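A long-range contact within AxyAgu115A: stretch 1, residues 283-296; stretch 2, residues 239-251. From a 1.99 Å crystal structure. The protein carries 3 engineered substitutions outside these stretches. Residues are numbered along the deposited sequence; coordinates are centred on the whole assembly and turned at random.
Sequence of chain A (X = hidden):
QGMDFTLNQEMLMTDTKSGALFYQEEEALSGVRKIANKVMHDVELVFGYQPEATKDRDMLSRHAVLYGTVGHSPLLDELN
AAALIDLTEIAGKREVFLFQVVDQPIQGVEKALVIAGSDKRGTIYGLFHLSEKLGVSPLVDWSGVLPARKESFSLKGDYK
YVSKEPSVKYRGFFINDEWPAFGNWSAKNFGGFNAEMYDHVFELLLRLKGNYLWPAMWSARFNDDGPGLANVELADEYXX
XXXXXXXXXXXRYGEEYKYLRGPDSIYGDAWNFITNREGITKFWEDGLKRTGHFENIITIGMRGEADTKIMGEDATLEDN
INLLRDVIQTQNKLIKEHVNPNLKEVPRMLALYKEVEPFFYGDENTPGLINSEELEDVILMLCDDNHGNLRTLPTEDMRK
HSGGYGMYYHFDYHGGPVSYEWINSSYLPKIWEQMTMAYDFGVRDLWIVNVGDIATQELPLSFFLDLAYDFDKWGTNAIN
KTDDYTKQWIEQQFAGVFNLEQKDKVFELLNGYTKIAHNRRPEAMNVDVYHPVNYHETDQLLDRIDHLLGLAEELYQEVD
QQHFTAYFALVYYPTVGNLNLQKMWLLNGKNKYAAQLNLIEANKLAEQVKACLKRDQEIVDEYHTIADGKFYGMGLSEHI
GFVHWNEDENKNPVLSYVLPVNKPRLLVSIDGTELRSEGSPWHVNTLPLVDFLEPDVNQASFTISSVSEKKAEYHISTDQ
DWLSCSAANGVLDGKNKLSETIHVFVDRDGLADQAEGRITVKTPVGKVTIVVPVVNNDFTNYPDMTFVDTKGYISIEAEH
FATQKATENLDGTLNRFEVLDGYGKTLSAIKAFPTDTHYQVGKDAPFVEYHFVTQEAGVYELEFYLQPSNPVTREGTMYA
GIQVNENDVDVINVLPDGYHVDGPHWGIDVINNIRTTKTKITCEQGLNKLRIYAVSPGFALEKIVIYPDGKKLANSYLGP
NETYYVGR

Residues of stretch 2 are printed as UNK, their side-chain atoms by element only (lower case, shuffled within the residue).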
# COMPACT_ATOMS: atom_id res chain seq x y z
N PHE A 283 34.95 -43.46 5.26
CA PHE A 283 33.81 -43.04 6.05
C PHE A 283 32.61 -43.95 5.81
O PHE A 283 32.00 -44.44 6.77
CB PHE A 283 33.51 -41.57 5.72
CG PHE A 283 32.37 -40.97 6.51
CD1 PHE A 283 32.46 -40.82 7.89
CD2 PHE A 283 31.24 -40.51 5.85
CE1 PHE A 283 31.37 -40.24 8.61
CE2 PHE A 283 30.15 -39.95 6.55
CZ PHE A 283 30.23 -39.80 7.94
N TRP A 284 32.27 -44.22 4.54
CA TRP A 284 31.15 -45.10 4.19
C TRP A 284 31.43 -46.54 4.62
O TRP A 284 30.52 -47.24 5.08
CB TRP A 284 30.88 -45.01 2.69
CG TRP A 284 30.28 -43.68 2.27
CD1 TRP A 284 29.54 -42.85 3.06
CD2 TRP A 284 30.35 -43.06 0.99
NE1 TRP A 284 29.15 -41.74 2.33
CE2 TRP A 284 29.63 -41.86 1.06
CE3 TRP A 284 30.93 -43.43 -0.23
CZ2 TRP A 284 29.51 -40.99 -0.03
CZ3 TRP A 284 30.79 -42.56 -1.32
CH2 TRP A 284 30.10 -41.36 -1.21
N GLU A 285 32.67 -46.99 4.46
CA GLU A 285 33.06 -48.32 4.92
C GLU A 285 32.87 -48.49 6.44
O GLU A 285 32.32 -49.50 6.90
CB GLU A 285 34.53 -48.59 4.56
CG GLU A 285 34.99 -49.94 5.04
CD GLU A 285 36.52 -50.11 4.95
OE1 GLU A 285 37.20 -49.25 4.34
OE2 GLU A 285 37.03 -51.11 5.49
N ASP A 286 33.36 -47.53 7.24
CA ASP A 286 33.18 -47.65 8.69
C ASP A 286 31.71 -47.54 9.08
O ASP A 286 31.27 -48.19 10.04
CB ASP A 286 34.04 -46.61 9.39
CG ASP A 286 35.54 -47.03 9.41
OD1 ASP A 286 35.84 -48.07 8.79
OD2 ASP A 286 36.40 -46.36 10.05
N GLY A 287 30.92 -46.77 8.33
CA GLY A 287 29.48 -46.73 8.58
C GLY A 287 28.81 -48.07 8.32
O GLY A 287 27.95 -48.52 9.09
N LEU A 288 29.17 -48.71 7.21
CA LEU A 288 28.56 -50.00 6.89
C LEU A 288 28.99 -51.09 7.86
O LEU A 288 28.20 -51.97 8.21
CB LEU A 288 28.90 -50.39 5.44
CG LEU A 288 28.40 -49.44 4.36
CD1 LEU A 288 29.12 -49.74 3.05
CD2 LEU A 288 26.86 -49.53 4.18
N LYS A 289 30.25 -51.06 8.30
CA LYS A 289 30.71 -51.99 9.33
C LYS A 289 29.98 -51.77 10.65
O LYS A 289 29.78 -52.72 11.40
CB LYS A 289 32.21 -51.85 9.54
CG LYS A 289 33.08 -52.46 8.47
CD LYS A 289 34.55 -52.46 8.91
CE LYS A 289 35.47 -53.06 7.85
NZ LYS A 289 36.90 -53.15 8.29
N ARG A 290 29.59 -50.53 10.96
CA ARG A 290 29.09 -50.23 12.30
C ARG A 290 27.63 -50.65 12.46
O ARG A 290 27.24 -51.14 13.53
CB ARG A 290 29.27 -48.75 12.61
CG ARG A 290 29.45 -48.45 14.08
CD ARG A 290 29.30 -46.97 14.37
NE ARG A 290 29.06 -46.73 15.79
CZ ARG A 290 28.33 -45.71 16.25
NH1 ARG A 290 27.79 -44.86 15.39
NH2 ARG A 290 28.15 -45.56 17.55
N THR A 291 26.77 -50.43 11.46
CA THR A 291 25.38 -50.80 11.63
C THR A 291 24.85 -51.64 10.47
O THR A 291 23.64 -51.84 10.35
CB THR A 291 24.48 -49.56 11.84
OG1 THR A 291 24.45 -48.76 10.66
CG2 THR A 291 24.99 -48.73 13.01
N GLY A 292 25.74 -52.19 9.63
CA GLY A 292 25.28 -52.96 8.49
C GLY A 292 24.55 -54.24 8.85
O GLY A 292 23.80 -54.77 8.01
N HIS A 293 24.70 -54.74 10.06
CA HIS A 293 24.07 -56.01 10.41
C HIS A 293 22.68 -55.84 11.03
O HIS A 293 22.01 -56.84 11.31
CB HIS A 293 24.96 -56.81 11.34
CG HIS A 293 25.26 -56.12 12.63
ND1 HIS A 293 26.04 -54.99 12.71
CD2 HIS A 293 24.89 -56.41 13.90
CE1 HIS A 293 26.14 -54.60 13.97
NE2 HIS A 293 25.45 -55.45 14.72
N PHE A 294 22.24 -54.60 11.25
CA PHE A 294 20.89 -54.34 11.70
C PHE A 294 19.97 -54.26 10.49
O PHE A 294 20.41 -54.22 9.34
CB PHE A 294 20.85 -53.04 12.50
CG PHE A 294 21.69 -53.06 13.73
CD1 PHE A 294 21.32 -53.81 14.82
CD2 PHE A 294 22.88 -52.33 13.79
CE1 PHE A 294 22.11 -53.85 15.96
CE2 PHE A 294 23.65 -52.34 14.92
CZ PHE A 294 23.28 -53.11 16.01
N GLU A 295 18.65 -54.24 10.74
CA GLU A 295 17.69 -54.24 9.64
C GLU A 295 17.49 -52.81 9.15
O GLU A 295 16.98 -51.95 9.89
CB GLU A 295 16.36 -54.87 10.08
CG GLU A 295 15.47 -55.26 8.91
CD GLU A 295 14.18 -56.01 9.30
OE1 GLU A 295 13.85 -56.11 10.51
OE2 GLU A 295 13.50 -56.49 8.36
N ASN A 296 17.88 -52.53 7.91
CA ASN A 296 17.79 -51.16 7.41
C ASN A 296 17.76 -51.22 5.88
O ASN A 296 17.94 -52.27 5.27
CB ASN A 296 18.96 -50.30 7.93
CG ASN A 296 20.29 -51.03 7.83
OD1 ASN A 296 20.63 -51.58 6.77
ND2 ASN A 296 21.03 -51.07 8.96
N UNK A 239 12.01 -54.68 14.94
CA UNK A 239 11.80 -54.83 13.51
C UNK A 239 11.34 -53.56 12.83
O UNK A 239 10.74 -53.63 11.76
N UNK A 240 11.60 -52.39 13.41
CA UNK A 240 11.49 -51.13 12.69
C UNK A 240 12.71 -51.02 11.77
O UNK A 240 13.84 -50.95 12.25
c UNK A 240 11.48 -48.59 12.88
c UNK A 240 11.40 -49.94 13.65
c UNK A 240 10.13 -50.04 14.49
N UNK A 241 12.48 -51.01 10.46
CA UNK A 241 13.55 -50.95 9.47
C UNK A 241 14.03 -49.51 9.40
O UNK A 241 13.24 -48.59 9.15
c UNK A 241 12.35 -52.79 8.17
c UNK A 241 13.04 -51.41 8.09
c UNK A 241 11.47 -53.08 6.94
c UNK A 241 14.13 -51.44 7.08
N UNK A 242 15.32 -49.29 9.63
CA UNK A 242 15.80 -47.91 9.64
C UNK A 242 16.17 -47.49 8.23
O UNK A 242 16.66 -48.29 7.43
c UNK A 242 15.86 -45.24 12.18
c UNK A 242 16.99 -47.76 10.59
c UNK A 242 16.63 -47.92 12.09
s UNK A 242 15.19 -46.88 12.58
N UNK A 243 15.94 -46.22 7.91
CA UNK A 243 16.50 -45.69 6.67
C UNK A 243 17.10 -44.31 6.88
O UNK A 243 17.22 -43.82 8.01
N UNK A 244 17.41 -43.66 5.78
CA UNK A 244 18.07 -42.37 5.87
C UNK A 244 17.67 -41.54 4.67
O UNK A 244 17.34 -42.06 3.60
c UNK A 244 19.62 -42.54 5.92
N UNK A 245 17.72 -40.22 4.86
CA UNK A 245 17.27 -39.34 3.81
C UNK A 245 18.24 -39.36 2.64
O UNK A 245 19.32 -39.97 2.67
o UNK A 245 18.34 -37.27 4.48
c UNK A 245 17.08 -37.92 4.35
N UNK A 246 17.83 -38.62 1.61
CA UNK A 246 18.48 -38.56 0.30
C UNK A 246 19.95 -38.19 0.37
O UNK A 246 20.69 -38.52 -0.56
c UNK A 246 17.15 -34.42 1.22
c UNK A 246 15.95 -36.21 0.82
n UNK A 246 15.97 -34.97 1.41
n UNK A 246 17.89 -35.25 0.51
c UNK A 246 17.73 -37.53 -0.56
c UNK A 246 17.16 -36.39 0.23
N UNK A 247 20.36 -37.50 1.41
CA UNK A 247 21.73 -37.10 1.58
C UNK A 247 22.47 -37.78 2.69
O UNK A 247 23.38 -37.23 3.22
n UNK A 247 19.89 -34.16 4.43
n UNK A 247 21.93 -34.64 4.04
c UNK A 247 19.94 -34.71 3.18
c UNK A 247 21.10 -34.14 4.94
c UNK A 247 21.88 -35.60 1.73
c UNK A 247 21.22 -35.03 2.93
N UNK A 248 22.05 -38.96 3.09
CA UNK A 248 22.70 -39.70 4.17
C UNK A 248 23.04 -41.11 3.72
O UNK A 248 22.51 -42.08 4.28
o UNK A 248 19.34 -38.65 6.80
o UNK A 248 20.77 -37.82 8.23
c UNK A 248 20.49 -38.23 7.09
c UNK A 248 21.82 -39.69 5.42
c UNK A 248 21.57 -38.24 6.00
N UNK A 249 23.95 -41.28 2.76
CA UNK A 249 24.27 -42.62 2.26
C UNK A 249 25.12 -43.48 3.21
O UNK A 249 25.85 -42.99 4.08
c UNK A 249 24.63 -40.21 1.97
c UNK A 249 25.64 -40.95 1.16
c UNK A 249 25.04 -42.34 0.97
N UNK A 250 24.98 -44.79 3.01
CA UNK A 250 25.83 -45.82 3.60
C UNK A 250 25.75 -45.81 5.11
O UNK A 250 26.76 -45.99 5.80
s UNK A 250 27.47 -46.20 1.48
c UNK A 250 27.28 -45.62 3.15
N UNK A 251 24.55 -45.57 5.63
CA UNK A 251 24.21 -45.73 7.05
C UNK A 251 24.88 -44.68 7.94
O UNK A 251 25.12 -44.90 9.13
c UNK A 251 24.52 -47.15 7.55
c UNK A 251 22.29 -48.12 6.69
c UNK A 251 23.86 -48.26 6.71
c UNK A 251 24.29 -49.65 7.23
O HOH W 1 16.32 -51.77 12.44
O HOH W 2 27.25 -40.56 4.09
O HOH W 3 26.45 -46.54 10.68

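Position 239 has no side-chain atoms. Its phi is positive, just after a helix ends, and a CB would jam against the preceding carbonyl. Its CA lies 3.9 Å from Glu 295 OE1. It is Gly 239.

Position 240 has three carbons, one carrying the other two. The CA-to-CB bond points away from stretch 1. This is Val 240. Water 1 donates to Val 240 O and to Glu 295 O, both at 2.6 Å.

Position 241 has four carbons, forked at the first, with one arm two carbons long. They pack near Glu 295 and Asn 296. This is Ile 241. Its CG2 lies 3.7 Å from Asn 296 CA.

Position 242 is an unbranched chain of two carbons, a sulfur and a carbon. The end leads off from stretch 1. It is Met 242. Its N donates to Glu 295 O at 3.1 Å.

Position 243 has no side-chain atoms and makes no contact. It is Gly 243.

Position 244 has a single carbon, out of reach. It is Ala 244.

Position 245 has one carbon and then one oxygen. It is Ser 245.

Positions 246 and 247 each have one carbon and a five-membered ring of three carbons and two nitrogens, beyond reach. They are His 246 and His 247.

Position 248 has three carbons, the third carrying two oxygens. It is Glu 248. Its OE1 accepts from Ser 245 N at 3.0 Å and Ser 245 OG at 2.9 Å, tying the turn together.

Position 249 has three carbons closing a ring onto the backbone N. They pack on Trp 284. It is Pro 249. Its CG lies 3.8 Å from Trp 284 NE1. Water 2 links Trp 284 NE1 to Pro 249 O, 2.8 Å from each.

Position 250 has one carbon and one sulfur, packed on Trp 284 and Leu 288. It is Cys 250. Its CB lies 3.6 Å from Trp 284 CD1. Its SG is 4.3 Å from the centroid of the Trp 284 five-membered ring, in an oblique sulfur-aromatic contact.

Position 251 has four carbons, forked at the second. They touch Leu 288, Thr 291, Gly 292 and Asn 296. It is Leu 251. Its CD1 lies 3.7 Å from Gly 292 CA, and its CD2 3.7 Å from Asn 296 CG.

The contact has two parts. Pro 249, Cys 250 and Leu 251 pack on the helix. Gly 287 leaves room there: a CB would clash with Cys 250 O. Water 3 donates to Leu 251 O and Gly 287 O and accepts from Thr 291 OG1. At the other end, a single beta bridge pairs Asn 296 with Met 242. The direct hydrogen bond across the stretches lies beside it.

Stretch 2, residues 239-251: GVIMGASHHEPCL
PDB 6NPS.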